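Local coordinates for protein beta-galactosidase (Bacillus circulans subsp. alkalophilus, PDB 3TTY) that hydrolyses beta-galactosides, releasing galactose, as a trimeric glycoside hydrolase whose catalytic domain is a TIM barrel, at residues A[213-218]-A[493-498]; A[408-413]-A[461-466]. All coordinates share one frame; numbering follows the deposited sequence.

Interaction 1 (A[213-218]-A[493-498]); sequences NFQGIS and ENDLVT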
# COMPACT_ATOMS: atom_id res chain seq x y z
N ASN A 213 -6.98 -0.27 -19.27
CA ASN A 213 -8.22 -0.03 -19.98
C ASN A 213 -8.23 -0.70 -21.36
O ASN A 213 -9.29 -1.02 -21.90
CB ASN A 213 -8.41 1.47 -20.18
CG ASN A 213 -8.61 2.20 -18.88
OD1 ASN A 213 -9.37 1.77 -18.02
ND2 ASN A 213 -7.92 3.31 -18.72
N PHE A 214 -7.04 -0.90 -21.92
CA PHE A 214 -6.88 -1.41 -23.27
C PHE A 214 -5.84 -2.53 -23.34
O PHE A 214 -4.67 -2.27 -23.60
CB PHE A 214 -6.51 -0.27 -24.23
CG PHE A 214 -7.68 0.27 -24.97
CD1 PHE A 214 -8.57 1.14 -24.35
CD2 PHE A 214 -7.95 -0.14 -26.27
CE1 PHE A 214 -9.69 1.60 -25.03
CE2 PHE A 214 -9.06 0.32 -26.94
CZ PHE A 214 -9.94 1.19 -26.32
N GLN A 215 -6.26 -3.78 -23.12
CA GLN A 215 -5.27 -4.85 -22.98
C GLN A 215 -4.45 -5.06 -24.26
O GLN A 215 -3.28 -5.44 -24.20
CB GLN A 215 -5.83 -6.17 -22.40
CG GLN A 215 -7.32 -6.26 -22.10
CD GLN A 215 -7.82 -5.28 -21.05
OE1 GLN A 215 -8.27 -4.19 -21.39
NE2 GLN A 215 -7.80 -5.68 -19.78
N GLY A 216 -5.06 -4.78 -25.41
CA GLY A 216 -4.37 -4.97 -26.68
C GLY A 216 -3.11 -4.13 -26.76
O GLY A 216 -2.07 -4.59 -27.25
N ILE A 217 -3.21 -2.90 -26.29
CA ILE A 217 -2.07 -2.00 -26.26
C ILE A 217 -1.03 -2.48 -25.23
O ILE A 217 0.15 -2.58 -25.53
CB ILE A 217 -2.54 -0.57 -25.92
CG1 ILE A 217 -3.58 -0.11 -26.95
CG2 ILE A 217 -1.37 0.39 -25.88
CD1 ILE A 217 -4.08 1.31 -26.74
N SER A 218 -1.48 -2.78 -24.02
CA SER A 218 -0.61 -3.24 -22.96
C SER A 218 0.12 -4.51 -23.36
O SER A 218 1.32 -4.67 -23.11
CB SER A 218 -1.43 -3.48 -21.70
OG SER A 218 -1.96 -2.27 -21.22
N GLU A 493 -4.46 -14.10 -30.48
CA GLU A 493 -3.17 -13.46 -30.23
C GLU A 493 -3.27 -11.98 -29.90
O GLU A 493 -2.33 -11.40 -29.39
CB GLU A 493 -2.29 -13.64 -31.46
CG GLU A 493 -3.14 -13.80 -32.71
CD GLU A 493 -2.36 -13.51 -33.96
OE1 GLU A 493 -1.13 -13.33 -33.84
OE2 GLU A 493 -2.98 -13.47 -35.06
N ASN A 494 -4.40 -11.35 -30.21
CA ASN A 494 -4.57 -9.95 -29.88
C ASN A 494 -5.50 -9.73 -28.70
O ASN A 494 -5.92 -8.62 -28.44
CB ASN A 494 -5.05 -9.14 -31.09
CG ASN A 494 -4.04 -9.14 -32.21
OD1 ASN A 494 -4.33 -9.58 -33.31
ND2 ASN A 494 -2.83 -8.67 -31.93
N ASP A 495 -5.79 -10.79 -27.97
CA ASP A 495 -6.68 -10.71 -26.82
C ASP A 495 -8.09 -10.34 -27.27
O ASP A 495 -8.82 -9.65 -26.53
CB ASP A 495 -6.19 -9.69 -25.78
CG ASP A 495 -6.86 -9.88 -24.44
OD1 ASP A 495 -7.12 -11.06 -24.09
OD2 ASP A 495 -7.18 -8.88 -23.75
N LEU A 496 -8.45 -10.76 -28.48
CA LEU A 496 -9.82 -10.58 -28.97
C LEU A 496 -10.58 -11.89 -28.78
O LEU A 496 -10.07 -12.97 -29.10
CB LEU A 496 -9.83 -10.20 -30.45
CG LEU A 496 -9.22 -8.88 -30.94
CD1 LEU A 496 -9.09 -8.89 -32.48
CD2 LEU A 496 -9.99 -7.65 -30.43
N VAL A 497 -11.79 -11.79 -28.25
CA VAL A 497 -12.56 -12.99 -27.93
C VAL A 497 -12.91 -13.77 -29.19
O VAL A 497 -13.34 -13.20 -30.21
CB VAL A 497 -13.84 -12.65 -27.16
CG1 VAL A 497 -14.69 -13.88 -26.98
CG2 VAL A 497 -13.50 -12.04 -25.82
N THR A 498 -12.69 -15.08 -29.14
CA THR A 498 -13.16 -15.95 -30.21
C THR A 498 -14.64 -16.22 -29.99
O THR A 498 -15.04 -16.91 -29.03
CB THR A 498 -12.38 -17.26 -30.24
OG1 THR A 498 -11.04 -16.99 -30.68
CG2 THR A 498 -13.04 -18.25 -31.20
O HOH W 1 -2.34 -7.31 -29.31
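Gln215 and Asp495 meet where the first turn of helix 215-243, the helix that leads into strand 249-253 of the TIM barrel, faces a loop of the trimerisation domain. The contact is small, about 100 Å² in all, and mostly buried. Gln215 CB points toward the loop and lies 3.3 Å from Asp495 OD2. The next carbon comes closer still: Gln215 CG is 3.1 Å from that same OD2, so a carboxylate oxygen rests against two methylenes. Chi1 of Gln215 is only 3°, nearly eclipsing CG with the backbone N, a strained torsion that swings CG in front of the acid. From there the chain bends, and the amide turns away from the loop. The amide and carboxylate planes are 33° apart, and the contact between the two side chains is made by the methylenes, not the amide.

Asp495 is engaged by other partners. It sits at a left-handed backbone position (phi 65°), with its carboxylate carried out toward the helix. OD1 is hydrogen-bonded to Tyr462 OH, and OD2 forms a salt bridge with Lys356 of the second subunit, whose side chain also packs on Gln215. The buried charge is therefore matched across the subunit interface, and the Gln215 methylenes border it without supplying a donor.

Gly216, two residues after the N-cap residue Phe214, completes the contact, its CA 4.3 Å from Asn494 O. Beside this turn a water accepts a hydrogen bond from Asn494 ND2 at 3.0 Å and donates a weak one to Gly216 O at 3.4 Å.

Interaction 2 (A[408-413]-A[461-466]); sequences RWALEL and MYMVKP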
# COMPACT_ATOMS: atom_id res chain seq x y z
N ARG A 408 0.24 -15.51 -20.43
CA ARG A 408 0.39 -14.95 -19.09
C ARG A 408 0.08 -13.45 -19.05
O ARG A 408 -0.70 -13.00 -18.21
CB ARG A 408 1.80 -15.20 -18.55
CG ARG A 408 2.04 -14.58 -17.19
CD ARG A 408 3.33 -15.10 -16.53
NE ARG A 408 3.51 -14.58 -15.18
CZ ARG A 408 4.55 -14.87 -14.40
NH1 ARG A 408 5.50 -15.68 -14.84
NH2 ARG A 408 4.65 -14.35 -13.18
N TRP A 409 0.70 -12.69 -19.94
CA TRP A 409 0.46 -11.25 -20.01
C TRP A 409 -1.01 -10.91 -20.20
O TRP A 409 -1.56 -10.05 -19.50
CB TRP A 409 1.27 -10.64 -21.15
CG TRP A 409 2.75 -10.68 -20.95
CD1 TRP A 409 3.42 -10.78 -19.76
CD2 TRP A 409 3.75 -10.63 -21.98
NE1 TRP A 409 4.77 -10.79 -19.99
CE2 TRP A 409 5.01 -10.69 -21.34
CE3 TRP A 409 3.71 -10.53 -23.37
CZ2 TRP A 409 6.21 -10.65 -22.04
CZ3 TRP A 409 4.89 -10.51 -24.07
CH2 TRP A 409 6.13 -10.56 -23.40
N ALA A 410 -1.66 -11.57 -21.16
CA ALA A 410 -3.08 -11.32 -21.39
C ALA A 410 -3.93 -11.66 -20.16
O ALA A 410 -4.80 -10.87 -19.75
CB ALA A 410 -3.57 -12.08 -22.61
N LEU A 411 -3.67 -12.81 -19.54
CA LEU A 411 -4.37 -13.17 -18.31
C LEU A 411 -4.15 -12.15 -17.21
O LEU A 411 -5.08 -11.74 -16.54
CB LEU A 411 -3.92 -14.54 -17.80
CG LEU A 411 -4.59 -15.76 -18.43
CD1 LEU A 411 -4.01 -17.02 -17.83
CD2 LEU A 411 -6.10 -15.70 -18.21
N GLU A 412 -2.91 -11.71 -17.03
CA GLU A 412 -2.63 -10.81 -15.92
C GLU A 412 -3.12 -9.38 -16.17
O GLU A 412 -3.31 -8.62 -15.22
CB GLU A 412 -1.14 -10.83 -15.57
CG GLU A 412 -0.69 -12.19 -15.02
CD GLU A 412 0.78 -12.22 -14.60
OE1 GLU A 412 1.48 -11.19 -14.76
OE2 GLU A 412 1.22 -13.29 -14.13
N LEU A 413 -3.33 -9.03 -17.43
CA LEU A 413 -3.82 -7.69 -17.78
C LEU A 413 -5.33 -7.65 -17.85
O LEU A 413 -5.94 -6.58 -17.86
CB LEU A 413 -3.24 -7.24 -19.12
CG LEU A 413 -1.76 -6.87 -19.10
CD1 LEU A 413 -1.14 -7.00 -20.50
CD2 LEU A 413 -1.64 -5.47 -18.57
N MET A 461 -5.31 -22.23 -20.81
CA MET A 461 -4.84 -21.79 -22.12
C MET A 461 -5.86 -20.79 -22.63
O MET A 461 -6.60 -21.04 -23.59
CB MET A 461 -4.68 -22.98 -23.07
CG MET A 461 -3.84 -22.70 -24.32
SD MET A 461 -2.25 -21.89 -23.97
CE MET A 461 -1.46 -23.16 -22.96
N TYR A 462 -5.90 -19.66 -21.94
CA TYR A 462 -6.76 -18.52 -22.24
C TYR A 462 -6.53 -18.01 -23.65
O TYR A 462 -7.48 -17.87 -24.43
CB TYR A 462 -6.48 -17.44 -21.20
CG TYR A 462 -7.08 -16.07 -21.48
CD1 TYR A 462 -8.43 -15.82 -21.25
CD2 TYR A 462 -6.27 -15.02 -21.90
CE1 TYR A 462 -8.97 -14.55 -21.48
CE2 TYR A 462 -6.80 -13.77 -22.12
CZ TYR A 462 -8.14 -13.53 -21.92
OH TYR A 462 -8.64 -12.26 -22.14
N MET A 463 -5.28 -17.75 -24.00
CA MET A 463 -4.95 -17.35 -25.37
C MET A 463 -4.59 -18.55 -26.26
O MET A 463 -3.69 -19.33 -25.95
CB MET A 463 -3.81 -16.33 -25.40
CG MET A 463 -3.25 -16.07 -26.82
SD MET A 463 -1.83 -14.94 -26.78
CE MET A 463 -2.62 -13.55 -25.98
N VAL A 464 -5.30 -18.67 -27.38
CA VAL A 464 -5.01 -19.68 -28.38
C VAL A 464 -4.44 -19.02 -29.64
O VAL A 464 -5.11 -18.23 -30.29
CB VAL A 464 -6.27 -20.49 -28.72
CG1 VAL A 464 -6.02 -21.37 -29.93
CG2 VAL A 464 -6.67 -21.32 -27.51
N LYS A 465 -3.19 -19.35 -29.95
CA LYS A 465 -2.46 -18.73 -31.06
C LYS A 465 -2.68 -19.53 -32.34
O LYS A 465 -3.08 -20.68 -32.29
CB LYS A 465 -0.96 -18.67 -30.74
CG LYS A 465 -0.60 -17.88 -29.49
CD LYS A 465 0.90 -17.94 -29.26
CE LYS A 465 1.32 -17.28 -27.95
NZ LYS A 465 2.81 -17.22 -27.85
N PRO A 466 -2.40 -18.91 -33.51
CA PRO A 466 -2.61 -19.59 -34.79
C PRO A 466 -1.85 -20.91 -34.83
O PRO A 466 -0.71 -20.98 -34.34
CB PRO A 466 -2.01 -18.61 -35.81
CG PRO A 466 -2.08 -17.27 -35.14
CD PRO A 466 -1.87 -17.55 -33.67
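Within the trimerisation domain, helix 405-413 and the loop 461-466 follow two neighbouring parallel strands of the mixed sheet, 399-402 and 455-458, and Ala410 and Leu411 of the helix close onto Tyr462 and Met463 of the loop. The Tyr462 ring is gripped in two ways. Leu411 lays its CD2 methyl over one face near the CB end, 3.4 Å from Tyr462 CG and 3.5 Å from Tyr462 CB. The two side chains run past one another in opposite senses, so the leucine branch covers the root of the ring and leaves the hydroxyl end to other partners. Ala410 CB instead comes in at the ring edge, in plane, 3.7 Å from Tyr462 CE2. The same methyl is met by Met463, whose chain runs extended until it bends at chi3 (-57°) and brings CE to 3.8 Å from Ala410 CB.

Tyr462 holds CG anti to its backbone N (chi1 169°), which sends the ring along the flank of the helix toward the second subunit. There its OH is hydrogen-bonded to the OH of Tyr357 of that subunit, while the ring also stacks with Phe487. Replacing Tyr462 by alanine is likely to open a gap beside Leu411 CD2 and Ala410 CB and to leave Asp495 and Tyr357 of the second subunit without the hydroxyl they share.

Asn407 OD1 accepts from Met463 N and helps tie the loop to the helix. Between the two segments themselves the contact is wholly apolar, so residues 408-413 hold the ring by packing alone, and the side chain's polar bonding goes through OH to Asp495 and to Tyr357 of the second subunit.

How the interactions relate
Interaction 2 is nested inside the chain loop that interaction 1 closes, and their centres are 9 Å apart. The hydrogen bond between Asp495 OD1 and Tyr462 OH, 2.7 Å long, joins them, and Gln215 NE2 packs 2.8 Å from Leu413 O at the end of helix 405-413. Ser218 CB adds apolar packing, 3.7 Å from Leu413 CD2. Both contacts face the second subunit, through its Lys356 and Tyr357. In sequence these two stand between Glu355 and His358, which line galactose. The Gln215 side chain is about 12 Å from a bound galactose, so Gln215, at the domain and subunit interface, lies in the sugar's vicinity without reaching it.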